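Local coordinates for intracellular sulfur oxidation protein DsrF (Allochromatium vinosum, PDB 2HY5) that is of unknown function but could take part in the oxidation of intracellular sulfur, and assembles with its relatives DsrE and DsrH, at residues Lys6-Asn12 with Ser130-Phe136; Leu26-Leu30 with Thr68-Leu72. All blocks are in the same frame, centred on the assembly; numbering follows the deposited sequence.

Contact 1 (Lys6-Asn12 with Ser130-Phe136)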
loop_
_atom_site.group_PDB
_atom_site.type_symbol
_atom_site.label_atom_id
_atom_site.label_comp_id
_atom_site.label_asym_id
_atom_site.label_seq_id
_atom_site.Cartn_x
_atom_site.Cartn_y
_atom_site.Cartn_z
ATOM N N LYS B 6 -2.823 27.653 -15.352
ATOM C CA LYS B 6 -3.614 26.464 -15.062
ATOM C C LYS B 6 -4.050 26.365 -13.611
ATOM O O LYS B 6 -3.456 26.966 -12.717
ATOM C CB LYS B 6 -2.835 25.199 -15.409
ATOM C CG LYS B 6 -2.760 24.895 -16.888
ATOM C CD LYS B 6 -2.132 23.533 -17.100
ATOM C CE LYS B 6 -2.121 23.161 -18.568
ATOM N NZ LYS B 6 -1.507 21.826 -18.777
ATOM N N LYS B 7 -5.105 25.591 -13.398
ATOM C CA LYS B 7 -5.658 25.357 -12.077
ATOM C C LYS B 7 -5.223 23.971 -11.610
ATOM O O LYS B 7 -5.634 22.964 -12.180
ATOM C CB LYS B 7 -7.185 25.435 -12.135
ATOM C CG LYS B 7 -7.855 24.932 -10.878
ATOM C CD LYS B 7 -7.260 25.622 -9.675
ATOM C CE LYS B 7 -7.658 24.947 -8.391
ATOM N NZ LYS B 7 -6.971 25.608 -7.264
ATOM N N PHE B 8 -4.391 23.931 -10.572
ATOM C CA PHE B 8 -3.897 22.673 -10.025
ATOM C C PHE B 8 -4.516 22.338 -8.676
ATOM O O PHE B 8 -4.565 23.185 -7.784
ATOM C CB PHE B 8 -2.376 22.720 -9.850
ATOM C CG PHE B 8 -1.604 22.641 -11.136
ATOM C CD1 PHE B 8 -0.233 22.879 -11.148
ATOM C CD2 PHE B 8 -2.235 22.309 -12.330
ATOM C CE1 PHE B 8 0.499 22.788 -12.329
ATOM C CE2 PHE B 8 -1.510 22.215 -13.518
ATOM C CZ PHE B 8 -0.143 22.455 -13.516
ATOM N N MET B 9 -4.986 21.103 -8.533
ATOM C CA MET B 9 -5.560 20.645 -7.269
ATOM C C MET B 9 -4.664 19.569 -6.683
ATOM O O MET B 9 -4.209 18.677 -7.393
ATOM C CB MET B 9 -6.964 20.048 -7.461
ATOM C CG MET B 9 -7.508 19.389 -6.185
ATOM S SD MET B 9 -9.119 18.578 -6.332
ATOM C CE MET B 9 -10.183 19.977 -6.259
ATOM N N TYR B 10 -4.402 19.666 -5.385
ATOM C CA TYR B 10 -3.596 18.678 -4.680
ATOM C C TYR B 10 -4.581 17.932 -3.800
ATOM O O TYR B 10 -5.064 18.476 -2.812
ATOM C CB TYR B 10 -2.536 19.375 -3.831
ATOM C CG TYR B 10 -1.440 19.986 -4.666
ATOM C CD1 TYR B 10 -0.336 19.229 -5.052
ATOM C CD2 TYR B 10 -1.518 21.310 -5.101
ATOM C CE1 TYR B 10 0.666 19.771 -5.851
ATOM C CE2 TYR B 10 -0.518 21.862 -5.905
ATOM C CZ TYR B 10 0.570 21.084 -6.273
ATOM O OH TYR B 10 1.564 21.612 -7.068
ATOM N N LEU B 11 -4.886 16.695 -4.179
ATOM C CA LEU B 11 -5.848 15.867 -3.458
ATOM C C LEU B 11 -5.206 14.982 -2.398
ATOM O O LEU B 11 -4.592 13.965 -2.716
ATOM C CB LEU B 11 -6.616 14.997 -4.454
ATOM C CG LEU B 11 -7.673 14.034 -3.915
ATOM C CD1 LEU B 11 -8.767 14.806 -3.209
ATOM C CD2 LEU B 11 -8.247 13.227 -5.071
ATOM N N ASN B 12 -5.366 15.379 -1.137
ATOM C CA ASN B 12 -4.821 14.644 0.002
ATOM C C ASN B 12 -5.902 13.804 0.668
ATOM O O ASN B 12 -6.865 14.344 1.203
ATOM C CB ASN B 12 -4.234 15.627 1.013
ATOM C CG ASN B 12 -2.979 16.292 0.508
ATOM O OD1 ASN B 12 -2.037 15.619 0.091
ATOM N ND2 ASN B 12 -2.954 17.618 0.544
ATOM N N SER B 130 -10.582 22.115 -11.872
ATOM C CA SER B 130 -9.159 21.821 -11.988
ATOM C C SER B 130 -8.703 21.350 -13.361
ATOM O O SER B 130 -9.407 20.613 -14.049
ATOM C CB SER B 130 -8.764 20.780 -10.939
ATOM O OG SER B 130 -9.100 21.229 -9.636
ATOM N N ASP B 131 -7.506 21.775 -13.749
ATOM C CA ASP B 131 -6.939 21.379 -15.033
ATOM C C ASP B 131 -6.030 20.166 -14.847
ATOM O O ASP B 131 -5.761 19.417 -15.787
ATOM C CB ASP B 131 -6.154 22.545 -15.641
ATOM C CG ASP B 131 -7.037 23.743 -15.941
ATOM O OD1 ASP B 131 -8.085 23.551 -16.597
ATOM O OD2 ASP B 131 -6.686 24.873 -15.531
ATOM N N ALA B 132 -5.562 19.971 -13.621
ATOM C CA ALA B 132 -4.698 18.844 -13.308
ATOM C C ALA B 132 -4.858 18.527 -11.838
ATOM O O ALA B 132 -4.959 19.433 -11.009
ATOM C CB ALA B 132 -3.248 19.186 -13.613
ATOM N N VAL B 133 -4.886 17.243 -11.520
ATOM C CA VAL B 133 -5.038 16.814 -10.138
ATOM C C VAL B 133 -3.884 15.913 -9.724
ATOM O O VAL B 133 -3.656 14.856 -10.321
ATOM C CB VAL B 133 -6.361 16.042 -9.928
ATOM C CG1 VAL B 133 -6.534 15.701 -8.447
ATOM C CG2 VAL B 133 -7.539 16.879 -10.420
ATOM N N PHE B 134 -3.156 16.350 -8.705
ATOM C CA PHE B 134 -2.042 15.591 -8.165
ATOM C C PHE B 134 -2.615 14.684 -7.091
ATOM O O PHE B 134 -3.239 15.157 -6.144
ATOM C CB PHE B 134 -1.015 16.534 -7.543
ATOM C CG PHE B 134 -0.240 17.332 -8.549
ATOM C CD1 PHE B 134 0.891 16.797 -9.151
ATOM C CD2 PHE B 134 -0.649 18.613 -8.905
ATOM C CE1 PHE B 134 1.611 17.524 -10.092
ATOM C CE2 PHE B 134 0.065 19.351 -9.849
ATOM C CZ PHE B 134 1.197 18.805 -10.443
ATOM N N SER B 135 -2.413 13.383 -7.255
ATOM C CA SER B 135 -2.891 12.398 -6.294
ATOM C C SER B 135 -1.693 11.682 -5.687
ATOM O O SER B 135 -0.676 11.485 -6.353
ATOM C CB SER B 135 -3.806 11.385 -6.980
ATOM O OG SER B 135 -4.939 12.034 -7.535
ATOM N N PHE B 136 -1.818 11.297 -4.421
ATOM C CA PHE B 136 -0.737 10.614 -3.720
ATOM C C PHE B 136 -1.303 9.531 -2.808
ATOM O O PHE B 136 -1.935 9.893 -1.794
ATOM C CB PHE B 136 0.076 11.605 -2.877
ATOM C CG PHE B 136 0.368 12.903 -3.574
ATOM C CD1 PHE B 136 -0.591 13.910 -3.618
ATOM C CD2 PHE B 136 1.601 13.123 -4.181
ATOM C CE1 PHE B 136 -0.329 15.115 -4.252
ATOM C CE2 PHE B 136 1.874 14.328 -4.819
ATOM C CZ PHE B 136 0.906 15.326 -4.854
ATOM O OXT PHE B 136 -1.114 8.336 -3.110
HETATM O O HOH W 1 -4.433 20.656 -18.697
HETATM O O HOH W 2 -4.694 11.261 -3.203
#
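The pairing begins at Asp-131: its OD2 accepts from Lys-7 N (2.8 Å), while its own N donates to Lys-7 O (2.7 Å); Ala-132 N adds a weak bond to that same oxygen. Regular parallel bonds follow, Met-9 N to Ala-132 O (3.0 Å), Phe-134 N to Met-9 O (2.9 Å) and Leu-11 N to Phe-134 O (3.0 Å). One water accepts from Phe-136 N and donates to Leu-11 O, joining the two backbones past the last direct bond. On one face Phe-8, Tyr-10 and Phe-134 cluster: the edge of Phe-134 meets the face of Phe-8 (T-shaped, centroids 5.5 Å apart), whereas Tyr-10 lies nearly parallel to Phe-134 but slid aside. Met-9, Leu-11 and Val-133 occupy the other face, where Met-9 also meets helix 120-129 and Gln-99 of the DsrH chain packs on Met-9 and Val-133. First and last strands thus pair in the parallel five-stranded sheet of the DsrE/DsrF-like family's α/β fold, 132-135 being outermost within this chain.

Contact 2 (Leu26-Leu30 with Thr68-Leu72)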
loop_
_atom_site.group_PDB
_atom_site.type_symbol
_atom_site.label_atom_id
_atom_site.label_comp_id
_atom_site.label_asym_id
_atom_site.label_seq_id
_atom_site.Cartn_x
_atom_site.Cartn_y
_atom_site.Cartn_z
ATOM N N LEU B 26 3.158 17.044 0.466
ATOM C CA LEU B 26 3.389 18.409 0.929
ATOM C C LEU B 26 4.618 18.989 0.228
ATOM O O LEU B 26 4.663 20.177 -0.093
ATOM C CB LEU B 26 3.580 18.416 2.451
ATOM C CG LEU B 26 3.721 19.764 3.162
ATOM C CD1 LEU B 26 2.560 20.675 2.795
ATOM C CD2 LEU B 26 3.763 19.531 4.671
ATOM N N GLU B 27 5.611 18.139 -0.017
ATOM C CA GLU B 27 6.834 18.562 -0.698
ATOM C C GLU B 27 6.531 19.108 -2.096
ATOM O O GLU B 27 7.149 20.080 -2.538
ATOM C CB GLU B 27 7.810 17.386 -0.813
ATOM C CG GLU B 27 8.526 17.021 0.473
ATOM C CD GLU B 27 9.712 17.922 0.756
ATOM O OE1 GLU B 27 10.833 17.390 0.914
ATOM O OE2 GLU B 27 9.527 19.159 0.822
ATOM N N VAL B 28 5.577 18.489 -2.787
ATOM C CA VAL B 28 5.207 18.922 -4.133
ATOM C C VAL B 28 4.541 20.296 -4.105
ATOM O O VAL B 28 4.792 21.136 -4.971
ATOM C CB VAL B 28 4.242 17.920 -4.811
ATOM C CG1 VAL B 28 3.931 18.385 -6.233
ATOM C CG2 VAL B 28 4.870 16.530 -4.851
ATOM N N VAL B 29 3.691 20.525 -3.110
ATOM C CA VAL B 29 3.010 21.809 -2.999
ATOM C C VAL B 29 4.023 22.935 -2.838
ATOM O O VAL B 29 3.897 23.979 -3.473
ATOM C CB VAL B 29 2.036 21.832 -1.799
ATOM C CG1 VAL B 29 1.416 23.216 -1.654
ATOM C CG2 VAL B 29 0.958 20.786 -1.993
ATOM N N LEU B 30 5.034 22.718 -1.998
ATOM C CA LEU B 30 6.056 23.736 -1.761
ATOM C C LEU B 30 6.838 24.013 -3.042
ATOM O O LEU B 30 7.118 25.164 -3.375
ATOM C CB LEU B 30 7.014 23.282 -0.655
ATOM C CG LEU B 30 6.383 22.952 0.704
ATOM C CD1 LEU B 30 7.478 22.571 1.698
ATOM C CD2 LEU B 30 5.593 24.142 1.212
ATOM N N THR B 68 5.152 22.369 8.864
ATOM C CA THR B 68 5.221 22.773 7.468
ATOM C C THR B 68 3.862 23.196 6.910
ATOM O O THR B 68 3.782 24.139 6.121
ATOM C CB THR B 68 5.801 21.647 6.605
ATOM O OG1 THR B 68 7.116 21.327 7.076
ATOM C CG2 THR B 68 5.888 22.083 5.146
ATOM N N TYR B 69 2.793 22.517 7.314
ATOM C CA TYR B 69 1.467 22.897 6.821
ATOM C C TYR B 69 1.152 24.344 7.178
ATOM O O TYR B 69 0.505 25.051 6.411
ATOM C CB TYR B 69 0.363 22.019 7.418
ATOM C CG TYR B 69 0.374 20.580 6.957
ATOM C CD1 TYR B 69 0.986 19.592 7.719
ATOM C CD2 TYR B 69 -0.221 20.209 5.756
ATOM C CE1 TYR B 69 1.004 18.262 7.299
ATOM C CE2 TYR B 69 -0.209 18.887 5.320
ATOM C CZ TYR B 69 0.407 17.918 6.099
ATOM O OH TYR B 69 0.433 16.613 5.668
ATOM N N ARG B 70 1.603 24.785 8.348
ATOM C CA ARG B 70 1.319 26.151 8.775
ATOM C C ARG B 70 2.091 27.214 8.002
ATOM O O ARG B 70 1.833 28.409 8.158
ATOM C CB ARG B 70 1.572 26.296 10.280
ATOM C CG ARG B 70 0.600 25.475 11.125
ATOM C CD ARG B 70 0.600 25.915 12.581
ATOM N NE ARG B 70 1.834 25.564 13.276
ATOM C CZ ARG B 70 2.182 24.323 13.601
ATOM N NH1 ARG B 70 1.389 23.307 13.291
ATOM N NH2 ARG B 70 3.319 24.100 14.244
ATOM N N THR B 71 3.019 26.782 7.152
ATOM C CA THR B 71 3.815 27.715 6.356
ATOM C C THR B 71 3.285 27.851 4.930
ATOM O O THR B 71 3.766 28.683 4.165
ATOM C CB THR B 71 5.285 27.262 6.259
ATOM O OG1 THR B 71 5.378 26.103 5.418
ATOM C CG2 THR B 71 5.833 26.933 7.633
ATOM N N LEU B 72 2.299 27.030 4.578
ATOM C CA LEU B 72 1.731 27.052 3.235
ATOM C C LEU B 72 1.349 28.437 2.733
ATOM O O LEU B 72 1.495 28.729 1.547
ATOM C CB LEU B 72 0.523 26.117 3.152
ATOM C CG LEU B 72 0.848 24.619 3.156
ATOM C CD1 LEU B 72 -0.435 23.809 3.121
ATOM C CD2 LEU B 72 1.721 24.285 1.946
#
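Leu-26 is the main bump on this side of helix 21-32. Its CB points toward residues 68-72, and its two methyls enter a hollow formed by Thr-68, Tyr-69 and Leu-72. CD2 sits almost squarely over the Tyr-69 ring, 3.9 Å from the centroid and 5° off the ring normal, a CH-pi contact; the same Leu-26 CD2 is 3.4 Å from Thr-68 CG2. The other methyl, Leu-26 CD1, rests 3.8 Å from Leu-72 CD2.

Leu-72 answers in the opposite sense. Its CD2 projects into the hollow between Leu-26, Val-29 and Leu-30, lying 3.8 Å from Val-29 CG1 and 3.9 Å from Leu-30 CD2. Leu-30, one helical turn after Leu-26, completes the interlock by bringing CD1 to 3.8 Å from Thr-68 CG2, so that the threonine methyl touches both leucines. No hydrogen bond crosses the interface; the fit rests on apolar surfaces, with 282 Å² buried in total.

The tight bend of residues 68-72 presents Thr-68, Tyr-69 and Leu-72 together to the helix. Within it, Thr-71 N and Thr-71 OG1 both donate to Thr-68 O (2.9 and 2.6 Å), and Leu-72 N donates to Tyr-69 O. The Tyr-69 hydroxyl is hydrogen-bonded to Gln-50. The contact thus forms a layer of hydrophobic packing in an α/β fold, where helix 21-32 lies between the parallel sheet and the long connection from strand 38-43 to strand 79-83.

Overall arrangement
From the N terminus the chain runs through strand 7-12, the first half of contact 1, and then into helix 21-32, which supplies the first half of contact 2. After strand 38-43 a long connection returns to that helix at residues 68-72, closing the shorter loop. Strands 79-83 and 115-118 and helix 120-129 follow before the C-terminal strand pairs beside strand 7-12 and closes contact 1. Contact 2 therefore falls wholly within the span of contact 1. Their centres lie about 14 Å apart, yet they touch: Tyr-10 packs on Val-28 and Val-29, and Phe-136 on Val-28, linking sheet, helix and outer connection.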